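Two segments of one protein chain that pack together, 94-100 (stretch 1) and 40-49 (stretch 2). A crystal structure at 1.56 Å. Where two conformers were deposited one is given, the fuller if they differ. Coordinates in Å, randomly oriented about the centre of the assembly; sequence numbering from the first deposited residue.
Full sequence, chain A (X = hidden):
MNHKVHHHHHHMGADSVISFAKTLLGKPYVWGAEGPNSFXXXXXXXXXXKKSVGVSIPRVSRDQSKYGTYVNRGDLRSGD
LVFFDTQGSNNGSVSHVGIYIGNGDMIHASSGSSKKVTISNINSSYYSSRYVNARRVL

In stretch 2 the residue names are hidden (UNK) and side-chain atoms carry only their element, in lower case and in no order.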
ATOM      1  N   VAL A  94      -6.324  -2.949  10.850  1.00 30.80           N
ATOM      2  CA  VAL A  94      -5.715  -2.747   9.510  1.00 25.97           C
ATOM      3  C   VAL A  94      -5.283  -4.121   8.962  1.00 25.48           C
ATOM      4  O   VAL A  94      -4.624  -4.867   9.695  1.00 31.22           O
ATOM      5  CB  VAL A  94      -4.541  -1.760   9.580  1.00 25.00           C
ATOM      6  CG1 VAL A  94      -3.728  -1.767   8.294  1.00 27.69           C
ATOM      7  CG2 VAL A  94      -5.020  -0.346   9.929  1.00 24.19           C
ATOM      8  N   SER A  95      -5.694  -4.420   7.737  1.00 26.64           N
ATOM      9  CA  SER A  95      -5.447  -5.704   7.029  1.00 29.02           C
ATOM     10  C   SER A  95      -4.955  -5.492   5.580  1.00 27.48           C
ATOM     11  O   SER A  95      -4.674  -6.513   4.889  1.00 29.90           O
ATOM     12  CB  SER A  95      -6.707  -6.527   7.057  1.00 30.61           C
ATOM     13  OG  SER A  95      -7.797  -5.794   6.509  1.00 33.68           O
ATOM     14  N   HIS A  96      -4.853  -4.242   5.109  1.00 27.93           N
ATOM     15  CA  HIS A  96      -4.430  -3.940   3.716  0.50 24.69           C
ATOM     16  C   HIS A  96      -3.693  -2.600   3.672  1.00 21.79           C
ATOM     17  O   HIS A  96      -3.902  -1.721   4.555  1.00 23.47           O
ATOM     18  CB  HIS A  96      -5.631  -3.997   2.757  0.50 25.05           C
ATOM     19  CG  HIS A  96      -5.246  -4.094   1.318  0.50 23.30           C
ATOM     20  ND1 HIS A  96      -4.617  -5.224   0.778  0.50 22.71           N
ATOM     21  CD2 HIS A  96      -5.373  -3.203   0.312  0.50 23.03           C
ATOM     22  CE1 HIS A  96      -4.405  -5.014  -0.504  0.50 22.10           C
ATOM     23  NE2 HIS A  96      -4.857  -3.771  -0.816  0.50 23.87           N
ATOM     24  N   VAL A  97      -2.826  -2.451   2.690  1.00 22.33           N
ATOM     25  CA  VAL A  97      -1.983  -1.239   2.504  1.00 19.58           C
ATOM     26  C   VAL A  97      -1.691  -1.113   1.015  1.00 19.48           C
ATOM     27  O   VAL A  97      -1.433  -2.150   0.341  1.00 19.36           O
ATOM     28  CB  VAL A  97      -0.674  -1.312   3.322  1.00 19.42           C
ATOM     29  CG1 VAL A  97       0.192  -2.534   2.989  1.00 17.63           C
ATOM     30  CG2 VAL A  97       0.179  -0.080   3.173  1.00 22.55           C
ATOM     31  N   GLY A  98      -1.613   0.116   0.552  1.00 22.78           N
ATOM     32  CA  GLY A  98      -1.206   0.517  -0.797  1.00 21.82           C
ATOM     33  C   GLY A  98      -0.326   1.739  -0.724  1.00 19.86           C
ATOM     34  O   GLY A  98      -0.213   2.340   0.377  1.00 23.02           O
ATOM     35  N   ILE A  99       0.296   2.084  -1.839  1.00 20.32           N
ATOM     36  CA  ILE A  99       1.164   3.283  -1.977  1.00 19.81           C
ATOM     37  C   ILE A  99       0.358   4.299  -2.760  1.00 18.96           C
ATOM     38  O   ILE A  99      -0.055   4.024  -3.876  1.00 20.03           O
ATOM     39  CB  ILE A  99       2.509   2.980  -2.671  1.00 22.17           C
ATOM     40  CG1 ILE A  99       3.287   1.894  -1.928  1.00 24.38           C
ATOM     41  CG2 ILE A  99       3.326   4.244  -2.866  1.00 22.05           C
ATOM     42  CD1 ILE A  99       4.503   1.374  -2.667  1.00 22.44           C
ATOM     43  N   TYR A 100       0.071   5.426  -2.131  1.00 21.10           N
ATOM     44  CA  TYR A 100      -0.655   6.503  -2.836  1.00 20.58           C
ATOM     45  C   TYR A 100       0.176   7.072  -4.002  1.00 18.15           C
ATOM     46  O   TYR A 100       1.401   7.384  -3.840  1.00 21.62           O
ATOM     47  CB  TYR A 100      -1.063   7.545  -1.807  1.00 21.14           C
ATOM     48  CG  TYR A 100      -2.029   8.553  -2.371  1.00 21.42           C
ATOM     49  CD1 TYR A 100      -3.353   8.202  -2.573  1.00 20.95           C
ATOM     50  CD2 TYR A 100      -1.615   9.823  -2.775  1.00 20.33           C
ATOM     51  CE1 TYR A 100      -4.288   9.124  -3.051  1.00 21.83           C
ATOM     52  CE2 TYR A 100      -2.532  10.732  -3.297  1.00 23.88           C
ATOM     53  CZ  TYR A 100      -3.856  10.371  -3.469  1.00 22.58           C
ATOM     54  OH  TYR A 100      -4.764  11.247  -4.011  1.00 26.08           O
ATOM     55  N   UNK A  40       2.541 -10.111  -1.049  1.00 24.32           N
ATOM     56  CA  UNK A  40       1.270  -9.764  -0.378  1.00 23.67           C
ATOM     57  C   UNK A  40       1.280  -8.235  -0.240  1.00 21.78           C
ATOM     58  O   UNK A  40       2.251  -7.582  -0.697  1.00 22.04           O
ATOM     59  c   UNK A  40       1.043 -10.586   0.890  1.00 25.37           C
ATOM     60  c   UNK A  40       2.024 -10.354   2.026  1.00 25.57           C
ATOM     61  o   UNK A  40       2.165 -11.285   2.871  1.00 24.06           O
ATOM     62  o   UNK A  40       2.656  -9.267   2.063  1.00 25.33           O
ATOM     63  N   UNK A  41       0.230  -7.649   0.315  1.00 23.82           N
ATOM     64  CA  UNK A  41       0.043  -6.184   0.179  0.50 22.38           C
ATOM     65  C   UNK A  41       1.156  -5.462   0.978  1.00 17.66           C
ATOM     66  O   UNK A  41       1.790  -4.596   0.407  1.00 21.11           O
ATOM     67  s   UNK A  41      -1.755  -5.958   2.292  0.50 26.43           S
ATOM     68  c   UNK A  41      -1.390  -5.813   0.528  0.50 22.62           C
ATOM     69  N   UNK A  42       1.490  -5.923   2.165  1.00 19.67           N
ATOM     70  CA  UNK A  42       2.538  -5.329   3.026  1.00 20.54           C
ATOM     71  C   UNK A  42       3.929  -5.773   2.558  1.00 22.04           C
ATOM     72  O   UNK A  42       4.880  -5.029   2.709  1.00 22.64           O
ATOM     73  o   UNK A  42       2.228  -7.132   4.572  1.00 23.30           O
ATOM     74  c   UNK A  42       2.282  -5.720   4.458  1.00 22.12           C
ATOM     75  N   UNK A  43       4.058  -6.970   1.988  1.00 21.09           N
ATOM     76  CA  UNK A  43       5.356  -7.387   1.432  1.00 23.21           C
ATOM     77  C   UNK A  43       5.742  -6.531   0.240  1.00 17.04           C
ATOM     78  O   UNK A  43       6.947  -6.244   0.067  1.00 19.58           O
ATOM     79  N   UNK A  44       4.742  -6.104  -0.533  1.00 20.64           N
ATOM     80  CA  UNK A  44       4.897  -5.212  -1.696  1.00 21.88           C
ATOM     81  C   UNK A  44       5.379  -3.856  -1.223  1.00 20.16           C
ATOM     82  O   UNK A  44       6.373  -3.318  -1.727  1.00 20.89           O
ATOM     83  c   UNK A  44       2.934  -2.897  -3.531  1.00 21.91           C
ATOM     84  c   UNK A  44       3.674  -2.328  -5.739  1.00 23.27           C
ATOM     85  c   UNK A  44       2.972  -2.015  -4.598  1.00 25.09           C
ATOM     86  c   UNK A  44       3.568  -5.050  -2.425  1.00 19.77           C
ATOM     87  c   UNK A  44       3.618  -4.102  -3.593  1.00 22.66           C
ATOM     88  c   UNK A  44       4.369  -3.514  -5.807  1.00 21.25           C
ATOM     89  c   UNK A  44       4.338  -4.402  -4.740  1.00 22.31           C
ATOM     90  N   UNK A  45       4.657  -3.259  -0.285  1.00 20.55           N
ATOM     91  CA  UNK A  45       5.088  -1.926   0.208  1.00 18.42           C
ATOM     92  C   UNK A  45       6.479  -2.008   0.848  1.00 18.21           C
ATOM     93  O   UNK A  45       7.317  -1.159   0.521  1.00 18.89           O
ATOM     94  c   UNK A  45       4.047  -1.290   1.121  1.00 21.41           C
ATOM     95  c   UNK A  45       2.768  -1.023   0.376  1.00 20.76           C
ATOM     96  o   UNK A  45       3.782  -2.115   2.254  1.00 18.73           O
ATOM     97  N   UNK A  46       6.750  -3.008   1.703  1.00 20.57           N
ATOM     98  CA  UNK A  46       8.109  -3.169   2.273  1.00 18.86           C
ATOM     99  C   UNK A  46       9.147  -3.227   1.145  1.00 19.08           C
ATOM    100  O   UNK A  46      10.193  -2.577   1.268  1.00 18.74           O
ATOM    101  o   UNK A  46       9.702  -6.663   4.310  1.00 25.66           O
ATOM    102  n   UNK A  46       9.701  -5.457   6.209  1.00 25.19           N
ATOM    103  c   UNK A  46       9.414  -4.306   4.125  1.00 22.59           C
ATOM    104  c   UNK A  46       8.204  -4.372   3.210  1.00 22.07           C
ATOM    105  c   UNK A  46       9.586  -5.578   4.906  1.00 22.69           C
ATOM    106  N   UNK A  47       8.975  -4.137   0.178  1.00 20.96           N
ATOM    107  CA  UNK A  47       9.970  -4.372  -0.888  1.00 24.38           C
ATOM    108  C   UNK A  47      10.205  -3.097  -1.715  1.00 18.07           C
ATOM    109  O   UNK A  47      11.379  -2.689  -1.984  1.00 19.17           O
ATOM    110  c   UNK A  47      10.143  -5.387  -4.189  1.00 21.88           C
ATOM    111  c   UNK A  47      10.411  -5.840  -2.909  1.00 20.05           C
ATOM    112  c   UNK A  47       9.477  -5.510  -1.770  1.00 23.92           C
ATOM    113  c   UNK A  47      12.368  -6.955  -3.788  1.00 31.20           C
ATOM    114  c   UNK A  47      12.069  -6.490  -5.061  1.00 32.35           C
ATOM    115  c   UNK A  47      10.959  -5.685  -5.257  1.00 24.48           C
ATOM    116  c   UNK A  47      11.534  -6.644  -2.725  1.00 28.63           C
ATOM    117  o   UNK A  47      12.848  -6.795  -6.132  1.00 35.60           O
ATOM    118  N   UNK A  48       9.107  -2.415  -2.072  1.00 18.52           N
ATOM    119  CA  UNK A  48       9.202  -1.188  -2.906  1.00 22.10           C
ATOM    120  C   UNK A  48      10.010  -0.150  -2.111  1.00 21.37           C
ATOM    121  O   UNK A  48      10.913   0.451  -2.697  1.00 18.40           O
ATOM    122  c   UNK A  48       7.805  -0.657  -3.296  1.00 21.09           C
ATOM    123  c   UNK A  48       7.847   0.817  -3.718  1.00 19.94           C
ATOM    124  c   UNK A  48       7.150  -1.524  -4.358  1.00 22.92           C
ATOM    125  N   UNK A  49       9.649   0.110  -0.855  1.00 20.43           N
ATOM    126  CA  UNK A  49      10.339   1.121  -0.007  1.00 20.94           C
ATOM    127  C   UNK A  49      11.830   0.806   0.140  1.00 23.34           C
ATOM    128  O   UNK A  49      12.660   1.728   0.009  1.00 23.35           O
ATOM    129  c   UNK A  49       8.336   2.045   1.318  1.00 23.02           C
ATOM    130  c   UNK A  49       6.763   4.006   0.259  1.00 26.90           C
ATOM    131  c   UNK A  49       9.655   1.227   1.358  1.00 20.87           C
ATOM    132  s   UNK A  49       8.504   3.696   0.556  1.00 24.00           S
TER
HETATM  133  O   HOH W   1       0.167  -3.362  -1.384  1.00 24.40           O

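Position 40 has two side-chain carbons, the second carrying two oxygens, and does not touch stretch 1. That is a carboxylate one methylene from the backbone, so Asp40. It lies right before the helix. Its OD1 accepts from N of position 43 at 2.7 Å, a capping bond.

Position 41 has one carbon, then one sulfur, and lies against His96 and Val97. This is Cys41. Its CA-to-CB bond points toward the strand. Its CB lies 3.3 Å from His96 CE1, and its SG is 4.0 Å from Val97 CG1. The sulfur approaches the His96 ring obliquely, with SG 4.1 Å from the ring centroid.

Position 42 has one carbon and one oxygen, and touches Val97. This is Ser42. Its CA-to-CB bond points sideways. Val97 CG1 packs on its CA at 3.6 Å.

Position 43 has no side-chain atoms and makes no contact with stretch 1. This is Gly43. A CB here would clash with Asp40 OD1, the atom that caps the helix.

Position 44 has one carbon, then a six-carbon ring with no oxygen, and touches Ile99. This is Phe44. Its CE2 is 4.2 Å from Ile99 CD1, an oblique approach.

Position 45 has a first carbon carrying one oxygen and one carbon, and touches Val97 and Ile99. This is Thr45. Its CG2 meets Ile99 CG1 at 3.8 Å. Its OG1 is 3.7 Å from Val97 CG1, so the short side chain reaches two strand residues.

Position 46 has three carbons, the third carrying one oxygen and one nitrogen. It is out of reach of the strand. This amide is Gln46.

Position 47 has one carbon, then a six-carbon ring bearing an oxygen. It too is out of reach. This is Tyr47.

Position 48 has three carbons, the first carrying the other two, and touches Ile99. This is Val48. Its CA-to-CB bond points toward the strand, and its CG1 lies 3.5 Å from Ile99 CD1.

Position 49 has two carbons, a sulfur and a last carbon, unbranched. Its CA-to-CB bond points sideways, but the end of the chain comes nearer to the strand. This is Met49.

The helix runs at 35° to the strand, with the axes 7.4 Å apart at closest approach. The CA-to-CB bonds of Val97 and Ile99 point toward the helix, while Gly98 between them has no side chain. Val97 packs against Cys41, Ser42 and Thr45. Ile99 continues the contact with Phe44, Thr45 and Val48. No direct hydrogen bond crosses the contact. Water 1 instead links the backbones, donating to Cys41 O at 2.7 Å and to Val97 O at 2.6 Å. Apolar packing thus dominates, and the water bridges two carbonyls that cannot bond to each other.

Stretch 2, residues 40-49: DCSGFTQYVM
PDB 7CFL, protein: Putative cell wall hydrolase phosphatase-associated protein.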